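Local coordinates for tyrosine--tRNA ligase (Pyrococcus horikoshii, PDB 2CYC), which probably joins tyrosine to tRNA(Tyr) by way of a tyrosyl-adenylate, working as a class I synthetase homodimer that binds L-tyrosine, at residues V134-I137 with S138-T142; S144-M147 with R148-T151; R285-P288 with V289-W292; T321-E324 with L325-F329. One frame throughout, in Å; residues are numbered along the deposited sequence.

Contact 1. Residues V134-I137 with S138-T142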
ATOM      1  N   VAL A 134      -7.979  -2.894   0.600  1.00 17.87           N
ATOM      2  CA  VAL A 134      -7.094  -1.805   0.188  1.00 14.02           C
ATOM      3  C   VAL A 134      -6.437  -2.279  -1.122  1.00 20.76           C
ATOM      4  O   VAL A 134      -6.311  -1.515  -2.087  1.00 18.37           O
ATOM      5  CB  VAL A 134      -5.977  -1.520   1.225  1.00 15.52           C
ATOM      6  CG1 VAL A 134      -4.894  -0.659   0.581  1.00 12.90           C
ATOM      7  CG2 VAL A 134      -6.558  -0.787   2.456  1.00 12.77           C
ATOM      8  N   ILE A 135      -6.033  -3.550  -1.147  1.00 19.27           N
ATOM      9  CA  ILE A 135      -5.405  -4.137  -2.331  1.00 18.03           C
ATOM     10  C   ILE A 135      -6.394  -4.180  -3.503  1.00 21.95           C
ATOM     11  O   ILE A 135      -6.068  -3.782  -4.618  1.00 17.88           O
ATOM     12  CB  ILE A 135      -4.932  -5.591  -2.077  1.00 20.07           C
ATOM     13  CG1 ILE A 135      -3.853  -5.623  -0.992  1.00 23.41           C
ATOM     14  CG2 ILE A 135      -4.396  -6.200  -3.373  1.00 10.75           C
ATOM     15  CD1 ILE A 135      -2.639  -4.808  -1.325  1.00 25.14           C
ATOM     16  N   ASP A 136      -7.598  -4.681  -3.236  1.00 16.84           N
ATOM     17  CA  ASP A 136      -8.635  -4.798  -4.258  1.00 17.50           C
ATOM     18  C   ASP A 136      -8.874  -3.461  -4.954  1.00 21.20           C
ATOM     19  O   ASP A 136      -8.973  -3.384  -6.182  1.00 21.65           O
ATOM     20  CB  ASP A 136      -9.932  -5.298  -3.615  1.00 21.70           C
ATOM     21  CG  ASP A 136     -11.007  -5.613  -4.638  1.00 28.28           C
ATOM     22  OD1 ASP A 136     -10.658  -6.045  -5.760  1.00 22.68           O
ATOM     23  OD2 ASP A 136     -12.201  -5.446  -4.308  1.00 27.08           O
ATOM     24  N   ILE A 137      -8.980  -2.408  -4.154  1.00 16.09           N
ATOM     25  CA  ILE A 137      -9.176  -1.069  -4.674  1.00 16.79           C
ATOM     26  C   ILE A 137      -7.933  -0.633  -5.463  1.00 18.87           C
ATOM     27  O   ILE A 137      -8.038  -0.098  -6.571  1.00 18.62           O
ATOM     28  CB  ILE A 137      -9.409  -0.084  -3.513  1.00 19.02           C
ATOM     29  CG1 ILE A 137     -10.795  -0.319  -2.909  1.00 15.87           C
ATOM     30  CG2 ILE A 137      -9.229   1.357  -3.993  1.00 13.09           C
ATOM     31  CD1 ILE A 137     -10.946   0.242  -1.477  1.00 14.19           C
ATOM     32  N   SER A 138      -6.759  -0.870  -4.889  1.00 16.95           N
ATOM     33  CA  SER A 138      -5.510  -0.470  -5.524  1.00 19.20           C
ATOM     34  C   SER A 138      -5.289  -1.093  -6.894  1.00 21.65           C
ATOM     35  O   SER A 138      -4.535  -0.557  -7.705  1.00 21.48           O
ATOM     36  CB  SER A 138      -4.337  -0.781  -4.604  1.00 20.27           C
ATOM     37  OG  SER A 138      -4.414   0.034  -3.451  1.00 20.61           O
ATOM     38  N   LYS A 139      -5.940  -2.225  -7.143  1.00 15.64           N
ATOM     39  CA  LYS A 139      -5.842  -2.892  -8.439  1.00 18.73           C
ATOM     40  C   LYS A 139      -6.613  -2.106  -9.501  1.00 21.05           C
ATOM     41  O   LYS A 139      -6.373  -2.280 -10.694  1.00 22.14           O
ATOM     42  CB  LYS A 139      -6.444  -4.296  -8.382  1.00 20.38           C
ATOM     43  CG  LYS A 139      -5.566  -5.372  -7.800  1.00 26.80           C
ATOM     44  CD  LYS A 139      -6.351  -6.675  -7.740  1.00 28.09           C
ATOM     45  CE  LYS A 139      -5.552  -7.845  -8.270  1.00 35.28           C
ATOM     46  NZ  LYS A 139      -5.202  -7.694  -9.706  1.00 22.17           N
ATOM     47  N   ASN A 140      -7.534  -1.243  -9.070  1.00 18.02           N
ATOM     48  CA  ASN A 140      -8.350  -0.469 -10.012  1.00 19.74           C
ATOM     49  C   ASN A 140      -7.991   0.999 -10.103  1.00 23.71           C
ATOM     50  O   ASN A 140      -8.757   1.786 -10.648  1.00 26.45           O
ATOM     51  CB  ASN A 140      -9.832  -0.580  -9.644  1.00 20.15           C
ATOM     52  CG  ASN A 140     -10.335  -2.005  -9.705  1.00 23.31           C
ATOM     53  OD1 ASN A 140     -10.350  -2.718  -8.700  1.00 27.54           O
ATOM     54  ND2 ASN A 140     -10.732  -2.437 -10.891  1.00 23.55           N
ATOM     55  N   VAL A 141      -6.836   1.363  -9.558  1.00 22.58           N
ATOM     56  CA  VAL A 141      -6.386   2.744  -9.566  1.00 21.91           C
ATOM     57  C   VAL A 141      -4.915   2.780  -9.979  1.00 26.12           C
ATOM     58  O   VAL A 141      -4.106   1.997  -9.486  1.00 23.03           O
ATOM     59  CB  VAL A 141      -6.519   3.381  -8.159  1.00 22.21           C
ATOM     60  CG1 VAL A 141      -6.163   4.860  -8.224  1.00 18.61           C
ATOM     61  CG2 VAL A 141      -7.928   3.185  -7.620  1.00 16.52           C
ATOM     62  N   THR A 142      -4.568   3.690 -10.876  1.00 22.93           N
ATOM     63  CA  THR A 142      -3.189   3.788 -11.322  1.00 23.41           C
ATOM     64  C   THR A 142      -2.336   4.554 -10.333  1.00 21.97           C
ATOM     65  O   THR A 142      -2.835   5.362  -9.546  1.00 26.45           O
ATOM     66  CB  THR A 142      -3.080   4.506 -12.669  1.00 23.47           C
ATOM     67  OG1 THR A 142      -3.519   5.861 -12.516  1.00 26.26           O
ATOM     68  CG2 THR A 142      -3.936   3.797 -13.725  1.00 19.07           C
TER

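Contact 2. Residues S144-M147 with R148-T151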
ATOM      1  N   SER A 144      -0.271   6.857 -11.042  1.00 28.23           N
ATOM      2  CA  SER A 144      -0.373   8.268 -11.409  1.00 29.49           C
ATOM      3  C   SER A 144      -1.602   8.908 -10.771  1.00 25.24           C
ATOM      4  O   SER A 144      -1.550  10.046 -10.311  1.00 27.41           O
ATOM      5  CB  SER A 144      -0.441   8.417 -12.935  1.00 29.27           C
ATOM      6  OG  SER A 144      -1.644   7.876 -13.448  1.00 44.23           O
ATOM      7  N   ARG A 145      -2.705   8.170 -10.746  1.00 24.43           N
ATOM      8  CA  ARG A 145      -3.937   8.667 -10.157  1.00 26.48           C
ATOM      9  C   ARG A 145      -3.736   8.875  -8.647  1.00 22.98           C
ATOM     10  O   ARG A 145      -4.123   9.900  -8.098  1.00 21.99           O
ATOM     11  CB  ARG A 145      -5.070   7.669 -10.427  1.00 28.15           C
ATOM     12  CG  ARG A 145      -6.441   8.149 -10.017  1.00 29.59           C
ATOM     13  CD  ARG A 145      -6.794   9.472 -10.685  1.00 35.03           C
ATOM     14  NE  ARG A 145      -8.114   9.969 -10.288  1.00 27.16           N
ATOM     15  CZ  ARG A 145      -9.273   9.476 -10.720  1.00 27.88           C
ATOM     16  NH1 ARG A 145      -9.296   8.459 -11.580  1.00 27.49           N
ATOM     17  NH2 ARG A 145     -10.412   9.999 -10.288  1.00 23.65           N
ATOM     18  N   VAL A 146      -3.110   7.912  -7.981  1.00 23.44           N
ATOM     19  CA  VAL A 146      -2.873   8.042  -6.550  1.00 21.06           C
ATOM     20  C   VAL A 146      -1.969   9.242  -6.284  1.00 27.01           C
ATOM     21  O   VAL A 146      -2.202  10.011  -5.353  1.00 22.62           O
ATOM     22  CB  VAL A 146      -2.190   6.786  -5.958  1.00 20.55           C
ATOM     23  CG1 VAL A 146      -1.907   7.010  -4.464  1.00 17.82           C
ATOM     24  CG2 VAL A 146      -3.077   5.556  -6.173  1.00 21.04           C
ATOM     25  N   MET A 147      -0.932   9.397  -7.104  1.00 25.57           N
ATOM     26  CA  MET A 147       0.000  10.508  -6.946  1.00 29.69           C
ATOM     27  C   MET A 147      -0.746  11.835  -7.007  1.00 31.87           C
ATOM     28  O   MET A 147      -0.432  12.761  -6.266  1.00 26.00           O
ATOM     29  CB  MET A 147       1.067  10.465  -8.042  1.00 27.73           C
ATOM     30  CG  MET A 147       2.071   9.345  -7.871  1.00 29.65           C
ATOM     31  SD  MET A 147       3.170   9.177  -9.302  1.00 34.05           S
ATOM     32  CE  MET A 147       4.225  10.587  -9.074  1.00 40.33           C
ATOM     33  N   ARG A 148      -1.742  11.909  -7.886  1.00 31.90           N
ATOM     34  CA  ARG A 148      -2.537  13.123  -8.052  1.00 34.77           C
ATOM     35  C   ARG A 148      -3.507  13.371  -6.906  1.00 32.19           C
ATOM     36  O   ARG A 148      -3.986  14.487  -6.736  1.00 31.46           O
ATOM     37  CB  ARG A 148      -3.342  13.071  -9.360  1.00 33.45           C
ATOM     38  CG  ARG A 148      -2.525  13.312 -10.631  1.00 45.40           C
ATOM     39  CD  ARG A 148      -3.434  13.554 -11.844  1.00 49.13           C
ATOM     40  NE  ARG A 148      -4.082  12.337 -12.334  1.00 56.16           N
ATOM     41  CZ  ARG A 148      -3.461  11.383 -13.027  1.00 60.56           C
ATOM     42  NH1 ARG A 148      -2.170  11.507 -13.317  1.00 67.44           N
ATOM     43  NH2 ARG A 148      -4.123  10.303 -13.429  1.00 56.13           N
ATOM     44  N   SER A 149      -3.793  12.341  -6.116  1.00 30.72           N
ATOM     45  CA  SER A 149      -4.755  12.480  -5.021  1.00 29.24           C
ATOM     46  C   SER A 149      -4.089  12.805  -3.686  1.00 27.43           C
ATOM     47  O   SER A 149      -4.751  12.918  -2.655  1.00 28.99           O
ATOM     48  CB  SER A 149      -5.564  11.189  -4.891  1.00 28.87           C
ATOM     49  OG  SER A 149      -4.798  10.182  -4.244  1.00 30.83           O
ATOM     50  N   ILE A 150      -2.773  12.968  -3.731  1.00 28.23           N
ATOM     51  CA  ILE A 150      -1.952  13.257  -2.564  1.00 29.77           C
ATOM     52  C   ILE A 150      -2.317  14.576  -1.856  1.00 24.88           C
ATOM     53  O   ILE A 150      -2.028  14.768  -0.670  1.00 24.97           O
ATOM     54  CB  ILE A 150      -0.457  13.255  -2.990  1.00 33.65           C
ATOM     55  CG1 ILE A 150       0.360  12.479  -1.969  1.00 40.67           C
ATOM     56  CG2 ILE A 150       0.061  14.669  -3.176  1.00 36.90           C
ATOM     57  CD1 ILE A 150      -0.005  11.006  -1.923  1.00 38.77           C
ATOM     58  N   THR A 151      -2.961  15.479  -2.584  1.00 23.88           N
ATOM     59  CA  THR A 151      -3.359  16.761  -2.018  1.00 25.50           C
ATOM     60  C   THR A 151      -4.400  16.628  -0.895  1.00 27.40           C
ATOM     61  O   THR A 151      -4.531  17.534  -0.068  1.00 21.70           O
ATOM     62  CB  THR A 151      -3.921  17.709  -3.121  1.00 28.70           C
ATOM     63  OG1 THR A 151      -5.087  17.124  -3.715  1.00 32.80           O
ATOM     64  CG2 THR A 151      -2.869  17.948  -4.212  1.00 26.04           C
TER

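Contact 3. Residues R285-P288 with V289-W292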
ATOM      1  N   ARG A 285     -15.811  39.937  -2.580  1.00 34.91           N
ATOM      2  CA  ARG A 285     -15.275  38.819  -3.365  1.00 37.15           C
ATOM      3  C   ARG A 285     -14.394  37.917  -2.487  1.00 36.65           C
ATOM      4  O   ARG A 285     -14.569  36.699  -2.451  1.00 33.72           O
ATOM      5  CB  ARG A 285     -14.457  39.353  -4.541  1.00 46.54           C
ATOM      6  CG  ARG A 285     -13.661  38.300  -5.302  1.00 57.50           C
ATOM      7  CD  ARG A 285     -12.595  38.972  -6.166  1.00 70.50           C
ATOM      8  NE  ARG A 285     -11.720  38.029  -6.859  1.00 74.13           N
ATOM      9  CZ  ARG A 285     -12.109  37.229  -7.847  1.00 79.80           C
ATOM     10  NH1 ARG A 285     -11.237  36.408  -8.416  1.00 80.79           N
ATOM     11  NH2 ARG A 285     -13.370  37.251  -8.267  1.00 79.09           N
ATOM     12  N   TYR A 286     -13.432  38.521  -1.796  1.00 30.44           N
ATOM     13  CA  TYR A 286     -12.555  37.775  -0.902  1.00 32.29           C
ATOM     14  C   TYR A 286     -12.621  38.497   0.438  1.00 32.19           C
ATOM     15  O   TYR A 286     -12.033  39.566   0.620  1.00 31.74           O
ATOM     16  CB  TYR A 286     -11.116  37.733  -1.429  1.00 28.10           C
ATOM     17  CG  TYR A 286     -10.244  36.850  -0.576  1.00 28.28           C
ATOM     18  CD1 TYR A 286      -9.778  37.292   0.658  1.00 23.93           C
ATOM     19  CD2 TYR A 286      -9.963  35.537  -0.953  1.00 26.15           C
ATOM     20  CE1 TYR A 286      -9.066  36.457   1.504  1.00 21.69           C
ATOM     21  CE2 TYR A 286      -9.245  34.685  -0.110  1.00 24.99           C
ATOM     22  CZ  TYR A 286      -8.804  35.154   1.117  1.00 27.45           C
ATOM     23  OH  TYR A 286      -8.116  34.328   1.973  1.00 27.02           O
ATOM     24  N   ASN A 287     -13.337  37.895   1.377  1.00 28.21           N
ATOM     25  CA  ASN A 287     -13.507  38.473   2.697  1.00 26.99           C
ATOM     26  C   ASN A 287     -13.754  37.348   3.702  1.00 26.80           C
ATOM     27  O   ASN A 287     -14.864  36.817   3.795  1.00 23.44           O
ATOM     28  CB  ASN A 287     -14.706  39.428   2.633  1.00 25.49           C
ATOM     29  CG  ASN A 287     -14.873  40.265   3.884  1.00 28.38           C
ATOM     30  OD1 ASN A 287     -15.279  41.432   3.809  1.00 33.03           O
ATOM     31  ND2 ASN A 287     -14.586  39.679   5.039  1.00 20.70           N
ATOM     32  N   PRO A 288     -12.717  36.968   4.461  1.00 25.79           N
ATOM     33  CA  PRO A 288     -12.852  35.896   5.451  1.00 25.13           C
ATOM     34  C   PRO A 288     -13.997  36.124   6.434  1.00 26.32           C
ATOM     35  O   PRO A 288     -14.706  35.185   6.809  1.00 23.94           O
ATOM     36  CB  PRO A 288     -11.488  35.889   6.133  1.00 27.24           C
ATOM     37  CG  PRO A 288     -10.568  36.316   5.009  1.00 30.11           C
ATOM     38  CD  PRO A 288     -11.327  37.452   4.390  1.00 22.72           C
ATOM     39  N   VAL A 289     -14.188  37.373   6.843  1.00 23.28           N
ATOM     40  CA  VAL A 289     -15.246  37.666   7.784  1.00 22.53           C
ATOM     41  C   VAL A 289     -16.629  37.412   7.193  1.00 24.22           C
ATOM     42  O   VAL A 289     -17.473  36.794   7.851  1.00 23.44           O
ATOM     43  CB  VAL A 289     -15.169  39.117   8.303  1.00 26.52           C
ATOM     44  CG1 VAL A 289     -16.344  39.384   9.237  1.00 18.51           C
ATOM     45  CG2 VAL A 289     -13.847  39.339   9.043  1.00 23.76           C
ATOM     46  N   LEU A 290     -16.873  37.884   5.971  1.00 19.56           N
ATOM     47  CA  LEU A 290     -18.177  37.665   5.346  1.00 22.87           C
ATOM     48  C   LEU A 290     -18.364  36.164   5.099  1.00 22.67           C
ATOM     49  O   LEU A 290     -19.485  35.658   5.134  1.00 24.82           O
ATOM     50  CB  LEU A 290     -18.295  38.431   4.013  1.00 23.34           C
ATOM     51  CG  LEU A 290     -18.478  39.958   4.040  1.00 31.67           C
ATOM     52  CD1 LEU A 290     -18.477  40.487   2.601  1.00 24.32           C
ATOM     53  CD2 LEU A 290     -19.796  40.324   4.741  1.00 20.45           C
ATOM     54  N   ASP A 291     -17.256  35.468   4.844  1.00 19.23           N
ATOM     55  CA  ASP A 291     -17.268  34.026   4.606  1.00 21.25           C
ATOM     56  C   ASP A 291     -17.862  33.333   5.844  1.00 21.99           C
ATOM     57  O   ASP A 291     -18.727  32.465   5.733  1.00 23.40           O
ATOM     58  CB  ASP A 291     -15.832  33.545   4.353  1.00 25.71           C
ATOM     59  CG  ASP A 291     -15.757  32.077   3.932  1.00 31.05           C
ATOM     60  OD1 ASP A 291     -15.089  31.286   4.629  1.00 29.75           O
ATOM     61  OD2 ASP A 291     -16.353  31.714   2.898  1.00 31.47           O
ATOM     62  N   TRP A 292     -17.403  33.745   7.023  1.00 19.23           N
ATOM     63  CA  TRP A 292     -17.881  33.186   8.282  1.00 17.22           C
ATOM     64  C   TRP A 292     -19.330  33.605   8.553  1.00 22.31           C
ATOM     65  O   TRP A 292     -20.131  32.821   9.087  1.00 17.95           O
ATOM     66  CB  TRP A 292     -16.975  33.641   9.435  1.00 17.36           C
ATOM     67  CG  TRP A 292     -15.610  32.989   9.442  1.00 18.85           C
ATOM     68  CD1 TRP A 292     -14.945  32.465   8.365  1.00 22.57           C
ATOM     69  CD2 TRP A 292     -14.723  32.840  10.568  1.00 21.63           C
ATOM     70  NE1 TRP A 292     -13.707  32.003   8.749  1.00 19.33           N
ATOM     71  CE2 TRP A 292     -13.542  32.219  10.092  1.00 20.55           C
ATOM     72  CE3 TRP A 292     -14.810  33.174  11.929  1.00 19.90           C
ATOM     73  CZ2 TRP A 292     -12.453  31.919  10.933  1.00 16.40           C
ATOM     74  CZ3 TRP A 292     -13.722  32.876  12.769  1.00 15.39           C
ATOM     75  CH2 TRP A 292     -12.562  32.254  12.262  1.00 14.82           C
TER

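Contact 4. Residues T321-E324 with L325-F329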
ATOM      1  N   THR A 321     -31.291  37.772   6.202  1.00 33.39           N
ATOM      2  CA  THR A 321     -30.638  36.921   5.218  1.00 32.79           C
ATOM      3  C   THR A 321     -29.235  37.445   4.954  1.00 36.78           C
ATOM      4  O   THR A 321     -28.960  38.632   5.133  1.00 33.53           O
ATOM      5  CB  THR A 321     -31.399  36.878   3.876  1.00 38.69           C
ATOM      6  OG1 THR A 321     -31.261  38.136   3.206  1.00 36.34           O
ATOM      7  CG2 THR A 321     -32.882  36.579   4.108  1.00 37.79           C
ATOM      8  N   PHE A 322     -28.346  36.555   4.531  1.00 32.31           N
ATOM      9  CA  PHE A 322     -26.985  36.954   4.251  1.00 30.29           C
ATOM     10  C   PHE A 322     -26.969  37.989   3.137  1.00 34.20           C
ATOM     11  O   PHE A 322     -26.221  38.971   3.191  1.00 30.63           O
ATOM     12  CB  PHE A 322     -26.150  35.750   3.834  1.00 20.57           C
ATOM     13  CG  PHE A 322     -24.762  36.112   3.389  1.00 25.27           C
ATOM     14  CD1 PHE A 322     -23.859  36.680   4.280  1.00 19.64           C
ATOM     15  CD2 PHE A 322     -24.369  35.915   2.071  1.00 22.24           C
ATOM     16  CE1 PHE A 322     -22.587  37.047   3.864  1.00 23.27           C
ATOM     17  CE2 PHE A 322     -23.094  36.277   1.644  1.00 26.36           C
ATOM     18  CZ  PHE A 322     -22.203  36.846   2.545  1.00 27.25           C
ATOM     19  N   GLU A 323     -27.807  37.770   2.130  1.00 35.20           N
ATOM     20  CA  GLU A 323     -27.871  38.671   0.993  1.00 35.91           C
ATOM     21  C   GLU A 323     -28.093  40.126   1.401  1.00 32.50           C
ATOM     22  O   GLU A 323     -27.437  41.018   0.871  1.00 27.86           O
ATOM     23  CB  GLU A 323     -28.963  38.221   0.021  1.00 39.00           C
ATOM     24  CG  GLU A 323     -28.732  38.737  -1.382  1.00 54.46           C
ATOM     25  CD  GLU A 323     -27.396  38.277  -1.950  1.00 63.87           C
ATOM     26  OE1 GLU A 323     -26.935  38.879  -2.945  1.00 68.93           O
ATOM     27  OE2 GLU A 323     -26.810  37.310  -1.406  1.00 67.45           O
ATOM     28  N   GLU A 324     -29.010  40.371   2.334  1.00 34.68           N
ATOM     29  CA  GLU A 324     -29.261  41.741   2.790  1.00 38.22           C
ATOM     30  C   GLU A 324     -27.973  42.318   3.375  1.00 39.29           C
ATOM     31  O   GLU A 324     -27.555  43.427   3.027  1.00 37.18           O
ATOM     32  CB  GLU A 324     -30.326  41.790   3.891  1.00 38.02           C
ATOM     33  CG  GLU A 324     -31.590  41.003   3.635  1.00 49.45           C
ATOM     34  CD  GLU A 324     -32.584  41.138   4.779  1.00 50.36           C
ATOM     35  OE1 GLU A 324     -32.147  41.165   5.951  1.00 49.90           O
ATOM     36  OE2 GLU A 324     -33.802  41.208   4.507  1.00 56.48           O
ATOM     37  N   LEU A 325     -27.351  41.555   4.274  1.00 33.69           N
ATOM     38  CA  LEU A 325     -26.125  42.004   4.922  1.00 30.68           C
ATOM     39  C   LEU A 325     -25.023  42.269   3.913  1.00 27.66           C
ATOM     40  O   LEU A 325     -24.329  43.282   3.992  1.00 30.99           O
ATOM     41  CB  LEU A 325     -25.656  40.979   5.964  1.00 24.81           C
ATOM     42  CG  LEU A 325     -24.399  41.380   6.750  1.00 22.77           C
ATOM     43  CD1 LEU A 325     -24.389  40.681   8.095  1.00 21.63           C
ATOM     44  CD2 LEU A 325     -23.144  41.047   5.945  1.00 14.01           C
ATOM     45  N   LYS A 326     -24.864  41.357   2.965  1.00 27.73           N
ATOM     46  CA  LYS A 326     -23.838  41.497   1.944  1.00 31.57           C
ATOM     47  C   LYS A 326     -24.044  42.785   1.140  1.00 35.65           C
ATOM     48  O   LYS A 326     -23.081  43.496   0.840  1.00 36.94           O
ATOM     49  CB  LYS A 326     -23.864  40.283   1.014  1.00 27.05           C
ATOM     50  CG  LYS A 326     -22.803  40.300  -0.063  1.00 28.98           C
ATOM     51  CD  LYS A 326     -22.940  39.074  -0.952  1.00 33.38           C
ATOM     52  CE  LYS A 326     -21.867  39.067  -2.024  1.00 38.85           C
ATOM     53  NZ  LYS A 326     -21.979  37.901  -2.933  1.00 45.98           N
ATOM     54  N   ARG A 327     -25.297  43.069   0.791  1.00 35.29           N
ATOM     55  CA  ARG A 327     -25.641  44.275   0.033  1.00 38.93           C
ATOM     56  C   ARG A 327     -25.224  45.503   0.851  1.00 32.98           C
ATOM     57  O   ARG A 327     -24.520  46.381   0.366  1.00 30.58           O
ATOM     58  CB  ARG A 327     -27.152  44.316  -0.224  1.00 41.55           C
ATOM     59  CG  ARG A 327     -27.634  45.479  -1.087  1.00 58.59           C
ATOM     60  CD  ARG A 327     -27.584  45.167  -2.586  1.00 71.96           C
ATOM     61  NE  ARG A 327     -28.577  44.169  -2.999  1.00 83.00           N
ATOM     62  CZ  ARG A 327     -28.424  42.849  -2.890  1.00 87.75           C
ATOM     63  NH1 ARG A 327     -29.392  42.032  -3.294  1.00 85.59           N
ATOM     64  NH2 ARG A 327     -27.303  42.336  -2.394  1.00 89.53           N
ATOM     65  N   ASP A 328     -25.673  45.550   2.097  1.00 32.46           N
ATOM     66  CA  ASP A 328     -25.345  46.644   2.994  1.00 31.93           C
ATOM     67  C   ASP A 328     -23.837  46.826   3.143  1.00 33.80           C
ATOM     68  O   ASP A 328     -23.361  47.946   3.310  1.00 34.69           O
ATOM     69  CB  ASP A 328     -25.975  46.394   4.360  1.00 32.62           C
ATOM     70  CG  ASP A 328     -27.161  47.294   4.625  1.00 32.12           C
ATOM     71  OD1 ASP A 328     -27.892  47.617   3.664  1.00 40.89           O
ATOM     72  OD2 ASP A 328     -27.371  47.668   5.798  1.00 42.84           O
ATOM     73  N   PHE A 329     -23.085  45.732   3.076  1.00 31.58           N
ATOM     74  CA  PHE A 329     -21.636  45.818   3.217  1.00 31.32           C
ATOM     75  C   PHE A 329     -21.019  46.341   1.923  1.00 31.39           C
ATOM     76  O   PHE A 329     -20.165  47.231   1.941  1.00 32.84           O
ATOM     77  CB  PHE A 329     -21.035  44.442   3.555  1.00 26.98           C
ATOM     78  CG  PHE A 329     -19.586  44.499   3.976  1.00 26.58           C
ATOM     79  CD1 PHE A 329     -19.240  44.796   5.297  1.00 27.08           C
ATOM     80  CD2 PHE A 329     -18.567  44.306   3.045  1.00 22.67           C
ATOM     81  CE1 PHE A 329     -17.902  44.902   5.685  1.00 25.27           C
ATOM     82  CE2 PHE A 329     -17.227  44.411   3.416  1.00 19.72           C
ATOM     83  CZ  PHE A 329     -16.891  44.712   4.741  1.00 25.41           C
TER
HETATM   84  O   HOH W   1     -29.914  45.454   2.652  1.00 38.81           O

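Contact 1. Residues V134-I137 with S138-T142
Ser-138 folds its side chain back onto Val-134, one helical turn earlier, at the C-terminal end of helix 128-138. Its CB stands 3.3 Å from Val-134 O. With OG turned anti to the carbonyl carbon (chi1 -66°), the hydroxyl comes within 2.8 Å of Val-134 O and donates to it. Ser-138 N gives the same oxygen its helical bond at 2.9 Å; the two donors arrive from opposite faces of the carbonyl plane, so one acceptor is gripped twice. Serine suits this buried spot because its hydroxyl finds an acceptor within its own helix. Replacing Ser-138 by alanine removes OG and is likely to leave Val-134 O with the amide as its one donor across this contact, and a small gap where the hydroxyl had been. Beyond Ser-138 the chain makes a type I turn to Val-141: Asn-140 N bonds to Ile-137 O at 2.8 Å, and Val-141 CG2 rests 3.4 Å from Ile-137 O and 4.3 Å from Ile-137 CG2. Apolar residues suit the places that face other helices: Val-134 and Ile-137 pack against helix 164-178, Val-141 meets helix 191-200, and Phe-163 of the second subunit packs on Ser-138.

Contact 2. Residues S144-M147 with R148-T151
Ser-149 and Val-146 meet in a tightening turn at the C-terminal end of helix 143-148, where the helix gives way to the 3-10 segment that begins at Ile-150. The turn belongs to the insertion between strands 117-120 and 183-187 of the class I Rossmann fold, not far from the tyrosine pocket. Ser-149 OG donates to Val-146 O at 2.8 Å, and Ser-149 N reaches the same oxygen at 2.9 Å. The hydroxyl comes in tilted 18° from the carbonyl plane, whereas the amide lies well above it, 66° out. For OG to get there it sits between the backbone N and the carbonyl carbon (chi1 77°), a rotation a small serine tolerates. Without the hydroxyl, as with an alanine here, Val-146 O is likely to keep just the steeply placed amide bond, and the turn would be less firmly fixed. On the more exposed side, Arg-148 bends at chi3, and its guanidinium passes over Ser-144 O, 3.4 Å from its plane, without hydrogen-bonding to it. The long chain covers the helix surface there, while Arg-148 N makes the regular bond to Ser-144 O at 3.1 Å. The nearby Arg-145 pairs its charge with Glu-199, and Lys-192 takes both Arg-148 O and Thr-151 OG1 as acceptors. Past the turn, Ile-150 CB comes to 3.3 Å from Met-147 O.

Contact 3. Residues R285-P288 with V289-W292
Asn-287 presses against Leu-290 from the N-cap position of helix 288-297, in the helical region that follows the KMSKS motif and that in related synthetases probably contributes to anticodon recognition. The tight part is here. Asn-287 CG lies 3.6 Å from Leu-290 CG, and Asn-287 CB is 3.9 Å from Leu-290 CD1, the two side chains crossing obliquely. A chi1 of -171°, which sets the asparagine CG opposite the backbone N, lays CB and CG against the leucine. Leu-290 in turn carries its apolar branches on to Leu-325, Phe-329 and Leu-339, so a leucine fits between the cap and the neighbouring helices. The backbone closes the turn through Asp-291 N, which bonds to Asn-287 O at 2.9 Å, almost in line with the carbonyl. Pro-288 takes the first position of the helix, where its lack of an N-H costs nothing because a first-turn amide has no earlier helical carbonyl to meet. The side of partly exposed Asp-291 is more polar. Its CB points toward the cap and lies 3.2 Å from Pro-288 O, while its carboxylate bonds His-224 NE2 and Leu-227 N. Buried Trp-292 donates from NE1 to Leu-227 O. Pro-288 O accepts from Trp-292 N at 3.1 Å and also lies 3.1 Å from Trp-292 CD1, approaching the indole obliquely.

Contact 4. Residues T321-E324 with L325-F329
From Phe-322 O to Lys-326 N (2.8 Å), Glu-323 O to Arg-327 N and Glu-324 O to Asp-328 N, the first turns of helix 322-330 carry regular i to i+4 hydrogen bonds. Thr-321 is the N-cap: its OG1 accepts from Glu-324 N at 3.3 Å, the capping bond for which a hydroxyl suits this position. The buried side packs on helix 288-297, Phe-322 on Val-293 and Leu-325 on Leu-290. Over one face of the Phe-322 ring lies Lys-326 in a CH-pi contact, Lys-326 CB 4.3 Å from the ring centroid and Lys-326 CD 3.8 Å from Phe-322 CE2. The lysine's extended methylenes thus serve as apolar cover. On an exposed flank, Glu-323 bends at chi2 (59°) and Arg-327 curls at chi2 and chi3, bringing Glu-323 OE1 to the guanidinium edge, 3.5 Å from Arg-327 NH2. The bridge is long, and with the planes 68° apart it is not a coplanar pairing. A water donates to both Glu-324 O and Asp-328 OD1, while Asp-328 OD2 hydrogen-bonds Tyr-319 OH. Glu-324 OE1 accepts from Thr-320 N. The negative charges of Glu-323 and Glu-324 near the N-terminus probably interact favourably with the helix dipole, while the solvent-facing ion pair is likely to add modest stability rather than rigid fixation.

Contacts 1 and 2 follow one another in the chain and touch, Val-141 CG1 meeting Val-146 CG2 at 3.8 Å; both flank helices 164-178 and 191-200, and both lie on the side of the chain that meets the second subunit. Contacts 3 and 4 form a second pair, about 12 Å apart between centres, where Leu-290 packs on Leu-325 and Phe-329. Contacts 1 and 4, about 48 Å apart between centres, lie on opposite sides of the chain's centre. Contacts 1 and 3 are largely buried; 2 and 4 have exposed charged flanks. The first two close helices at their C-terminal ends, with serine hydroxyls meeting backbone carbonyls; the last two open helices at polar N-caps.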